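Local coordinates for histidine-containing phosphotransfer protein (Zea mays, PDB 1WN0), which probably relays phosphoryl groups from cytokinin sensor histidine kinases to response regulators in a multistep His-to-Asp phosphorelay, at residues R102-Q106 against D107-D111; I69-F72 against D73-D76; Q29-M32 against L33-D36; L127-K130 against F131-M134. All blocks are in the same frame, centred on the assembly; numbering follows the deposited sequence.

Contact 1 (R102-Q106 against D107-D111); sequences RQLCQ and DKNRD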
loop_
_atom_site.group_PDB
_atom_site.type_symbol
_atom_site.label_atom_id
_atom_site.label_comp_id
_atom_site.label_asym_id
_atom_site.label_seq_id
_atom_site.Cartn_x
_atom_site.Cartn_y
_atom_site.Cartn_z
ATOM N N ARG A 102 9.389 12.706 -0.043
ATOM C CA ARG A 102 10.164 13.540 -0.946
ATOM C C ARG A 102 10.919 14.587 -0.221
ATOM O O ARG A 102 12.132 14.746 -0.401
ATOM C CB ARG A 102 9.299 14.226 -2.021
ATOM C CG ARG A 102 8.765 13.118 -3.046
ATOM C CD ARG A 102 9.064 11.515 -2.728
ATOM N NE ARG A 102 7.849 10.714 -3.005
ATOM C CZ ARG A 102 7.768 9.726 -3.906
ATOM N NH1 ARG A 102 8.871 9.310 -4.576
ATOM N NH2 ARG A 102 6.575 9.155 -4.114
ATOM N N GLN A 103 10.244 15.299 0.626
ATOM C CA GLN A 103 11.003 16.303 1.285
ATOM C C GLN A 103 12.059 15.551 2.168
ATOM O O GLN A 103 13.108 16.007 2.328
ATOM C CB GLN A 103 10.073 17.328 1.995
ATOM C CG GLN A 103 10.847 18.451 2.764
ATOM C CD GLN A 103 11.633 19.332 1.816
ATOM O OE1 GLN A 103 11.312 19.330 0.609
ATOM N NE2 GLN A 103 12.725 20.014 2.318
ATOM N N LEU A 104 11.695 14.388 2.732
ATOM C CA LEU A 104 12.556 13.707 3.637
ATOM C C LEU A 104 13.856 13.254 2.995
ATOM O O LEU A 104 14.926 13.358 3.592
ATOM C CB LEU A 104 11.847 12.518 4.239
ATOM C CG LEU A 104 10.574 12.927 5.105
ATOM C CD1 LEU A 104 9.949 11.638 5.427
ATOM C CD2 LEU A 104 10.825 13.607 6.351
ATOM N N CYS A 105 13.725 12.722 1.797
ATOM C CA CYS A 105 14.857 12.322 1.013
ATOM C C CYS A 105 15.612 13.517 0.502
ATOM O O CYS A 105 16.860 13.513 0.530
ATOM C CB CYS A 105 14.403 11.551 -0.175
ATOM S SG CYS A 105 13.956 9.887 0.273
ATOM N N GLN A 106 14.901 14.580 0.086
ATOM C CA GLN A 106 15.615 15.847 -0.241
ATOM C C GLN A 106 16.540 16.246 0.872
ATOM O O GLN A 106 17.763 16.618 0.683
ATOM C CB GLN A 106 14.583 17.023 -0.517
ATOM C CG GLN A 106 15.210 18.451 -0.673
ATOM C CD GLN A 106 16.141 18.512 -1.931
ATOM O OE1 GLN A 106 15.826 17.827 -2.957
ATOM N NE2 GLN A 106 17.287 19.246 -1.826
ATOM N N ASP A 107 15.979 16.170 2.098
ATOM C CA ASP A 107 16.810 16.572 3.210
ATOM C C ASP A 107 17.727 15.509 3.677
ATOM O O ASP A 107 18.461 15.805 4.601
ATOM C CB ASP A 107 15.961 17.005 4.407
ATOM C CG ASP A 107 15.426 18.432 4.278
ATOM O OD1 ASP A 107 14.588 18.734 5.115
ATOM O OD2 ASP A 107 15.864 19.293 3.477
ATOM N N LYS A 108 17.656 14.258 3.173
ATOM C CA LYS A 108 18.540 13.269 3.743
ATOM C C LYS A 108 18.389 13.120 5.239
ATOM O O LYS A 108 19.382 12.975 5.966
ATOM C CB LYS A 108 20.004 13.589 3.427
ATOM C CG LYS A 108 20.271 13.600 1.956
ATOM C CD LYS A 108 21.750 14.208 1.672
ATOM C CE LYS A 108 22.066 14.140 0.116
ATOM N NZ LYS A 108 21.169 13.137 -0.738
ATOM N N ASN A 109 17.113 13.069 5.646
ATOM C CA ASN A 109 16.615 13.011 7.008
ATOM C C ASN A 109 16.255 11.517 7.248
ATOM O O ASN A 109 15.116 11.039 7.099
ATOM C CB ASN A 109 15.414 13.961 7.138
ATOM C CG ASN A 109 14.779 13.941 8.498
ATOM O OD1 ASN A 109 15.184 13.152 9.393
ATOM N ND2 ASN A 109 13.663 14.764 8.690
ATOM N N ARG A 110 17.283 10.809 7.723
ATOM C CA ARG A 110 17.058 9.460 8.170
ATOM C C ARG A 110 16.014 9.318 9.254
ATOM O O ARG A 110 15.146 8.463 9.134
ATOM C CB ARG A 110 18.288 8.913 8.654
ATOM C CG ARG A 110 18.329 7.463 8.863
ATOM C CD ARG A 110 19.755 7.400 9.659
ATOM N NE ARG A 110 20.050 6.165 9.427
ATOM C CZ ARG A 110 21.082 5.697 8.962
ATOM N NH1 ARG A 110 22.152 6.344 8.979
ATOM N NH2 ARG A 110 21.003 4.392 8.686
ATOM N N ASP A 111 16.015 10.212 10.219
ATOM C CA ASP A 111 15.006 10.111 11.279
ATOM C C ASP A 111 13.629 10.106 10.662
ATOM O O ASP A 111 12.767 9.309 10.938
ATOM C CB ASP A 111 15.038 11.281 12.265
ATOM C CG ASP A 111 16.283 11.305 13.240
ATOM O OD1 ASP A 111 16.652 12.439 13.667
ATOM O OD2 ASP A 111 16.844 10.310 13.703
#
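Gln-103 meets Asp-107 one turn further on in two ways. Its carbonyl O accepts from Asp-107 N at 2.9 Å, and its amide reaches the carboxylate, with Gln-103 NE2 3.4 Å from Asp-107 OD2. The amide and carboxylate planes stand almost at right angles (86°). The bend at chi2 (65°) brings the amide near the carboxylate on the exposed side of the turn, where two polar residues can stay solvated.

Leu-104 takes part through both backbone and side chain. Its carbonyl O takes a nearly straight bond from Asn-109 N, 3.0 Å long, while its CD2 rests 3.9 Å from Asn-109 ND2. The same leucine packs on Cys-113 and Ala-116, so an apolar branched side chain suits this place between helix 101-106 and helix 110-138.

The O of Cys-105 receives Lys-108 N at 2.9 Å, the donor standing well above the carbonyl plane and not on a lone pair. Together with the bond to Leu-104 O this makes a Schellman motif. Lys-108 has positive phi (56°), a conformation more readily adopted by glycine, and its aliphatic CG passes 3.7 Å from Cys-105 O.

Gln-106, the last helical residue, leads directly into the turn. Asn-109 then starts the next helix as its N-cap, its OD1 accepting from Gly-112 N. The chemistry therefore implies a compact helix-to-helix joint, in which carbonyls ending one helix are satisfied by the turn and a short amide side chain caps an N-H beginning the next.

Contact 2 (I69-F72 against D73-D76); sequences IVDF and DKVD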
loop_
_atom_site.group_PDB
_atom_site.type_symbol
_atom_site.label_atom_id
_atom_site.label_comp_id
_atom_site.label_asym_id
_atom_site.label_seq_id
_atom_site.Cartn_x
_atom_site.Cartn_y
_atom_site.Cartn_z
ATOM N N ILE A 69 25.753 4.608 5.663
ATOM C CA ILE A 69 25.476 5.702 4.746
ATOM C C ILE A 69 24.198 5.303 3.983
ATOM O O ILE A 69 24.120 4.281 3.366
ATOM C CB ILE A 69 26.654 5.883 3.806
ATOM C CG1 ILE A 69 27.981 6.224 4.589
ATOM C CG2 ILE A 69 26.316 6.981 2.689
ATOM C CD1 ILE A 69 27.924 7.416 5.594
ATOM N N VAL A 70 23.194 6.106 4.107
ATOM C CA VAL A 70 21.935 5.838 3.450
ATOM C C VAL A 70 21.921 6.305 2.051
ATOM O O VAL A 70 22.233 7.452 1.793
ATOM C CB VAL A 70 20.768 6.538 4.127
ATOM C CG1 VAL A 70 19.527 6.315 3.357
ATOM C CG2 VAL A 70 20.685 6.022 5.559
ATOM N N ASP A 71 21.588 5.401 1.132
ATOM C CA ASP A 71 21.371 5.808 -0.285
ATOM C C ASP A 71 19.950 6.434 -0.484
ATOM O O ASP A 71 18.986 5.697 -0.774
ATOM C CB ASP A 71 21.478 4.518 -1.039
ATOM C CG ASP A 71 21.630 4.685 -2.578
ATOM O OD1 ASP A 71 21.344 5.743 -3.132
ATOM O OD2 ASP A 71 22.007 3.685 -3.252
ATOM N N PHE A 72 19.855 7.763 -0.397
ATOM C CA PHE A 72 18.560 8.407 -0.365
ATOM C C PHE A 72 17.816 8.427 -1.702
ATOM O O PHE A 72 16.566 8.414 -1.697
ATOM C CB PHE A 72 18.591 9.840 0.276
ATOM C CG PHE A 72 18.822 9.859 1.790
ATOM C CD1 PHE A 72 17.765 9.746 2.650
ATOM C CD2 PHE A 72 20.106 10.094 2.347
ATOM C CE1 PHE A 72 17.928 9.773 3.993
ATOM C CE2 PHE A 72 20.262 10.157 3.696
ATOM C CZ PHE A 72 19.129 9.917 4.520
ATOM N N ASP A 73 18.522 8.382 -2.793
ATOM C CA ASP A 73 17.991 8.264 -4.148
ATOM C C ASP A 73 17.289 6.899 -4.366
ATOM O O ASP A 73 16.202 6.841 -4.954
ATOM C CB ASP A 73 19.155 8.280 -5.220
ATOM C CG ASP A 73 19.916 9.618 -5.279
ATOM O OD1 ASP A 73 19.372 10.648 -4.832
ATOM O OD2 ASP A 73 21.035 9.722 -5.781
ATOM N N LYS A 74 17.941 5.831 -3.909
ATOM C CA LYS A 74 17.303 4.531 -3.845
ATOM C C LYS A 74 16.102 4.436 -2.938
ATOM O O LYS A 74 15.125 3.772 -3.350
ATOM C CB LYS A 74 18.297 3.453 -3.449
ATOM C CG LYS A 74 17.808 2.057 -3.745
ATOM C CD LYS A 74 18.866 0.938 -3.498
ATOM C CE LYS A 74 20.009 0.966 -4.581
ATOM N NZ LYS A 74 20.782 -0.347 -4.559
ATOM N N VAL A 75 16.144 5.050 -1.723
ATOM C CA VAL A 75 14.888 4.997 -0.880
ATOM C C VAL A 75 13.777 5.634 -1.683
ATOM O O VAL A 75 12.642 5.169 -1.757
ATOM C CB VAL A 75 15.135 5.842 0.417
ATOM C CG1 VAL A 75 13.894 6.204 1.222
ATOM C CG2 VAL A 75 16.242 5.170 1.222
ATOM N N ASP A 76 14.085 6.783 -2.227
ATOM C CA ASP A 76 13.136 7.553 -3.055
ATOM C C ASP A 76 12.597 6.727 -4.264
ATOM O O ASP A 76 11.409 6.554 -4.535
ATOM C CB ASP A 76 13.773 8.820 -3.615
ATOM C CG ASP A 76 12.721 9.867 -3.919
ATOM O OD1 ASP A 76 12.103 10.335 -2.934
ATOM O OD2 ASP A 76 12.279 10.106 -5.034
HETATM O O HOH W 1 22.553 1.283 -2.354
#
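An N-cap opens helix 72-88, the helix of the four-helix bundle that carries His-80, the predicted phosphorylation site, and Asp-71 with Lys-74 forms it. Asp-71 OD1 accepts from Lys-74 N in a straight (168°) but weak bond of 3.5 Å. With CG anti to the backbone N (chi1 -166°), the carboxylate folds back over the first turn. Aspartate suits the position because its short side chain reaches an N-H that has no helical carbonyl before it, and its negative charge probably interacts favourably with the helix dipole.

The other carboxylate oxygen faces the lysine chain. Asp-71 OD2 lies 3.6 Å from Lys-74 CE, while the ammonium stays beyond salt-bridge range. A water joins the two, donating to Asp-71 OD2 at 2.6 Å and accepting weakly from Lys-74 NZ. With alanine in place of Asp-71, Lys-74 N would probably lose its weak side-chain cap and the bridging water its carboxylate partner.

Regular helical bonding begins at once: Val-75 N donates to Asp-71 O at 3.1 Å, and Asp-76 N bonds to Phe-72 O at 3.0 Å. On the inner side Val-75 turns toward the preceding loop and also packs on Leu-61 and Leu-64 of helix 42-64, a buried place for a beta-branched apolar residue. Phe-72 brings its ring to Lys-108.

Val-70 joins these apolar groups. Its CG1 sits 4.1 Å from Val-75 CG2 and also lies over the centre of one face of the Phe-72 ring, 3.6 Å above its plane.

Contact 3 (Q29-M32 against L33-D36); sequences QLQM and LQED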
loop_
_atom_site.group_PDB
_atom_site.type_symbol
_atom_site.label_atom_id
_atom_site.label_comp_id
_atom_site.label_asym_id
_atom_site.label_seq_id
_atom_site.Cartn_x
_atom_site.Cartn_y
_atom_site.Cartn_z
ATOM N N GLN A 29 -14.171 1.042 -8.070
ATOM C CA GLN A 29 -14.174 0.725 -9.504
ATOM C C GLN A 29 -13.605 -0.701 -9.704
ATOM O O GLN A 29 -14.116 -1.510 -10.444
ATOM C CB GLN A 29 -13.370 1.799 -10.250
ATOM C CG GLN A 29 -13.845 2.077 -11.652
ATOM C CD GLN A 29 -12.718 1.867 -12.695
ATOM O OE1 GLN A 29 -12.540 0.776 -13.270
ATOM N NE2 GLN A 29 -11.985 2.943 -12.946
ATOM N N LEU A 30 -12.605 -1.024 -8.915
ATOM C CA LEU A 30 -12.004 -2.347 -8.963
ATOM C C LEU A 30 -12.940 -3.442 -8.615
ATOM O O LEU A 30 -12.944 -4.454 -9.249
ATOM C CB LEU A 30 -10.834 -2.422 -7.998
ATOM C CG LEU A 30 -9.504 -2.602 -8.576
ATOM C CD1 LEU A 30 -8.557 -2.901 -7.421
ATOM C CD2 LEU A 30 -9.551 -3.730 -9.505
ATOM N N GLN A 31 -13.695 -3.240 -7.550
ATOM C CA GLN A 31 -14.477 -4.282 -6.980
ATOM C C GLN A 31 -15.729 -4.438 -7.790
ATOM O O GLN A 31 -16.372 -5.483 -7.781
ATOM C CB GLN A 31 -14.839 -3.890 -5.526
ATOM C CG GLN A 31 -14.929 -5.036 -4.426
ATOM C CD GLN A 31 -14.280 -6.418 -4.681
ATOM O OE1 GLN A 31 -13.093 -6.633 -4.425
ATOM N NE2 GLN A 31 -15.098 -7.375 -5.061
ATOM N N MET A 32 -16.132 -3.374 -8.457
ATOM C CA MET A 32 -17.288 -3.435 -9.414
ATOM C C MET A 32 -16.949 -4.499 -10.515
ATOM O O MET A 32 -17.792 -5.222 -10.993
ATOM C CB MET A 32 -17.617 -2.008 -10.002
ATOM C CG MET A 32 -19.065 -1.424 -9.871
ATOM S SD MET A 32 -20.252 -1.792 -8.373
ATOM C CE MET A 32 -19.170 -1.196 -6.810
ATOM N N LEU A 33 -15.664 -4.601 -10.844
ATOM C CA LEU A 33 -15.171 -5.589 -11.763
ATOM C C LEU A 33 -15.358 -7.015 -11.222
ATOM O O LEU A 33 -15.774 -7.848 -11.962
ATOM C CB LEU A 33 -13.695 -5.294 -12.034
ATOM C CG LEU A 33 -13.064 -4.974 -13.394
ATOM C CD1 LEU A 33 -14.120 -4.470 -14.525
ATOM C CD2 LEU A 33 -11.748 -4.086 -13.198
ATOM N N GLN A 34 -15.034 -7.278 -9.950
ATOM C CA GLN A 34 -15.098 -8.623 -9.341
ATOM C C GLN A 34 -16.554 -9.072 -9.236
ATOM O O GLN A 34 -16.849 -10.238 -9.472
ATOM C CB GLN A 34 -14.344 -8.628 -7.979
ATOM C CG GLN A 34 -14.080 -9.942 -7.067
ATOM C CD GLN A 34 -13.382 -11.266 -7.696
ATOM O OE1 GLN A 34 -12.111 -11.390 -7.974
ATOM N NE2 GLN A 34 -14.224 -12.287 -7.773
ATOM N N GLU A 35 -17.461 -8.116 -8.988
ATOM C CA GLU A 35 -18.902 -8.381 -8.754
ATOM C C GLU A 35 -19.651 -8.707 -10.089
ATOM O O GLU A 35 -20.783 -9.174 -10.078
ATOM C CB GLU A 35 -19.586 -7.192 -7.979
ATOM C CG GLU A 35 -19.170 -7.040 -6.477
ATOM C CD GLU A 35 -20.051 -6.109 -5.569
ATOM O OE1 GLU A 35 -19.617 -5.832 -4.409
ATOM O OE2 GLU A 35 -21.177 -5.671 -5.976
ATOM N N ASP A 36 -18.998 -8.474 -11.233
ATOM C CA ASP A 36 -19.526 -8.785 -12.565
ATOM C C ASP A 36 -18.854 -10.128 -12.980
ATOM O O ASP A 36 -17.637 -10.320 -12.827
ATOM C CB ASP A 36 -19.305 -7.504 -13.477
ATOM C CG ASP A 36 -18.357 -7.705 -14.742
ATOM O OD1 ASP A 36 -17.035 -7.675 -14.682
ATOM O OD2 ASP A 36 -18.945 -7.823 -15.863
#
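Leu-33 N divides its hydrogen between two carbonyls, weakly in both cases, at 3.5 Å from Gln-29 O and 3.2 Å from Leu-30 O. Backbone bonding in this last part of helix 25-34 is uneven, for a firmer bond follows, with Glu-35 N donating to Gln-31 O at 3.1 Å. Asp-36 N then reaches only three residues back, in a weak bond to Leu-33 O.

Between side chains, the closest meeting is that of two glutamines lying alongside each other and pointing the same way. Gln-31 NE2 comes to 3.3 Å from Gln-34 CB, and the amide planes are only 25° apart. The bend at chi2 in Gln-31 (18°) swings its amide back against the methylene groups of Gln-34. Both side chains touch Val-43 of helix 42-64 and Glu-138 of helix 110-138; a long, uncharged polar chain can lie between the helices without burying a charge.

The apolar pair is Leu-30 and Leu-33, their CD2 methyls 4.3 Å apart. These branches face helix 42-64, Leu-30 meeting Val-43 and Leu-33 meeting Phe-42. Separately, Leu-33 CB comes close to a carbonyl, 3.0 Å from Leu-30 O.

Mixed four- and three-residue bonds of this kind are common where an alpha-helix runs out, here at the C-terminal part of a short helix set against helices 42-64 and 110-138.

Contact 4 (L127-K130 against F131-M134); sequences LRNK and FQTM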
loop_
_atom_site.group_PDB
_atom_site.type_symbol
_atom_site.label_atom_id
_atom_site.label_comp_id
_atom_site.label_asym_id
_atom_site.label_seq_id
_atom_site.Cartn_x
_atom_site.Cartn_y
_atom_site.Cartn_z
ATOM N N LEU A 127 -4.313 -2.499 6.031
ATOM C CA LEU A 127 -5.048 -2.692 4.812
ATOM C C LEU A 127 -4.838 -4.079 4.306
ATOM O O LEU A 127 -5.772 -4.777 3.907
ATOM C CB LEU A 127 -4.621 -1.681 3.773
ATOM C CG LEU A 127 -5.532 -1.385 2.562
ATOM C CD1 LEU A 127 -4.758 -1.100 1.342
ATOM C CD2 LEU A 127 -6.524 -2.321 2.287
ATOM N N ARG A 128 -3.606 -4.550 4.336
ATOM C CA ARG A 128 -3.424 -5.927 3.990
ATOM C C ARG A 128 -4.410 -6.928 4.672
ATOM O O ARG A 128 -4.967 -7.812 3.971
ATOM C CB ARG A 128 -2.054 -6.404 4.330
ATOM C CG ARG A 128 -1.830 -7.832 3.826
ATOM C CD ARG A 128 -0.346 -8.211 3.882
ATOM N NE ARG A 128 0.037 -8.309 5.268
ATOM C CZ ARG A 128 1.266 -8.506 5.752
ATOM N NH1 ARG A 128 2.362 -8.663 4.949
ATOM N NH2 ARG A 128 1.361 -8.588 7.090
ATOM N N ASN A 129 -4.548 -6.811 6.024
ATOM C CA ASN A 129 -5.391 -7.709 6.785
ATOM C C ASN A 129 -6.812 -7.655 6.333
ATOM O O ASN A 129 -7.433 -8.683 6.275
ATOM C CB ASN A 129 -5.333 -7.520 8.340
ATOM C CG ASN A 129 -3.909 -7.926 8.920
ATOM O OD1 ASN A 129 -3.180 -8.785 8.309
ATOM N ND2 ASN A 129 -3.518 -7.308 10.086
ATOM N N LYS A 130 -7.311 -6.466 6.044
ATOM C CA LYS A 130 -8.595 -6.323 5.498
ATOM C C LYS A 130 -8.710 -7.028 4.155
ATOM O O LYS A 130 -9.684 -7.735 3.886
ATOM C CB LYS A 130 -8.927 -4.848 5.331
ATOM C CG LYS A 130 -8.890 -4.063 6.632
ATOM C CD LYS A 130 -10.136 -4.184 7.420
ATOM C CE LYS A 130 -10.007 -3.432 8.679
ATOM N NZ LYS A 130 -8.649 -3.537 9.141
ATOM N N PHE A 131 -7.738 -6.811 3.297
ATOM C CA PHE A 131 -7.769 -7.360 1.932
ATOM C C PHE A 131 -7.750 -8.886 2.014
ATOM O O PHE A 131 -8.294 -9.561 1.110
ATOM C CB PHE A 131 -6.567 -6.915 1.031
ATOM C CG PHE A 131 -6.730 -5.583 0.339
ATOM C CD1 PHE A 131 -7.968 -5.084 -0.055
ATOM C CD2 PHE A 131 -5.592 -4.845 0.006
ATOM C CE1 PHE A 131 -8.046 -3.876 -0.705
ATOM C CE2 PHE A 131 -5.689 -3.648 -0.637
ATOM C CZ PHE A 131 -6.894 -3.176 -0.979
ATOM N N GLN A 132 -7.074 -9.423 3.025
ATOM C CA GLN A 132 -6.875 -10.858 3.079
ATOM C C GLN A 132 -8.203 -11.546 3.480
ATOM O O GLN A 132 -8.630 -12.506 2.835
ATOM C CB GLN A 132 -5.814 -11.279 4.046
ATOM C CG GLN A 132 -4.385 -11.246 3.545
ATOM C CD GLN A 132 -3.379 -11.287 4.735
ATOM O OE1 GLN A 132 -2.140 -11.288 4.512
ATOM N NE2 GLN A 132 -3.909 -11.350 6.012
ATOM N N THR A 133 -8.860 -11.042 4.508
ATOM C CA THR A 133 -10.236 -11.512 4.776
ATOM C C THR A 133 -11.189 -11.196 3.606
ATOM O O THR A 133 -12.087 -11.977 3.248
ATOM C CB THR A 133 -10.753 -11.021 6.174
ATOM O OG1 THR A 133 -11.279 -9.681 6.100
ATOM C CG2 THR A 133 -9.598 -10.943 7.227
ATOM N N MET A 134 -11.030 -10.059 2.975
ATOM C CA MET A 134 -11.811 -9.813 1.770
ATOM C C MET A 134 -11.780 -11.014 0.851
ATOM O O MET A 134 -12.879 -11.523 0.453
ATOM C CB MET A 134 -11.278 -8.651 0.975
ATOM C CG MET A 134 -12.287 -8.188 -0.030
ATOM S SD MET A 134 -11.690 -6.842 -1.031
ATOM C CE MET A 134 -10.349 -7.597 -1.827
#
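Arg-128 O and Lys-130 O accept two short bonds, each of 2.8 Å, from Gln-132 N and Met-134 N respectively. The first is bent, and Gln-132 N shares its hydrogen weakly with Asn-129 O as well. Phe-131 N donates to Leu-127 O at 2.9 Å, and Thr-133 N gives Asn-129 O a longer but straight bond. Lys-130 O has a second, weak donor in Thr-133 OG1, 3.4 Å away; chi1 of 83° places the hydroxyl near that carbonyl.

The charged ends are held elsewhere: Arg-128 NH1 by a salt bridge to Asp-55 of helix 42-64, Lys-130 NZ by one to Asp-126. This is a regular turn of helix 110-138 in the four-helix bundle of the HPt fold, with polar residues along one side and apolar ones turned to neighbouring helices.

Arg-128 and Gln-132 run side by side, their guanidinium and amide planes 9° apart. Gln-132 OE1 lies 3.5 Å from Arg-128 CG, so the aliphatic stem supports the amide, and the buried Arg-128 NE has no hydrogen-bonding partner.

On the inward side, Phe-131 offers a broad apolar surface to Val-47 and to Phe-27. Leu-127 CD2 makes a close CH-pi contact with this ring, 3.3 Å from the centroid and 13° off the normal, while Leu-127 CD1 approaches Phe-131 CE2 near the rim at 3.4 Å. A serine in place of Phe-131 would probably leave the Leu-127 methyls without the ring they pack on and open a gap toward Val-47 of helix 42-64 and Phe-27 of helix 25-34.

How the contacts relate
From the N terminus the order is contact 3, contact 2, contact 1, contact 4. Each joins adjoining segments and closes no more than a turn; they follow in series, and none nests in or crosses another. Contact 3 ends helix 25-34, contact 2 starts helix 72-88, contact 1 joins helix 101-106 to helix 110-138, and contact 4 lies further along that last helix. Contacts 1 and 2, centres 9 Å apart, meet through Lys-108 on Phe-72 and a weak ion pair between Arg-102 and Asp-76. On the other side of the chain's centre from contacts 1 and 2, contacts 3 and 4 touch through Gln-31 and Met-134, tying helix 25-34 to the bundle.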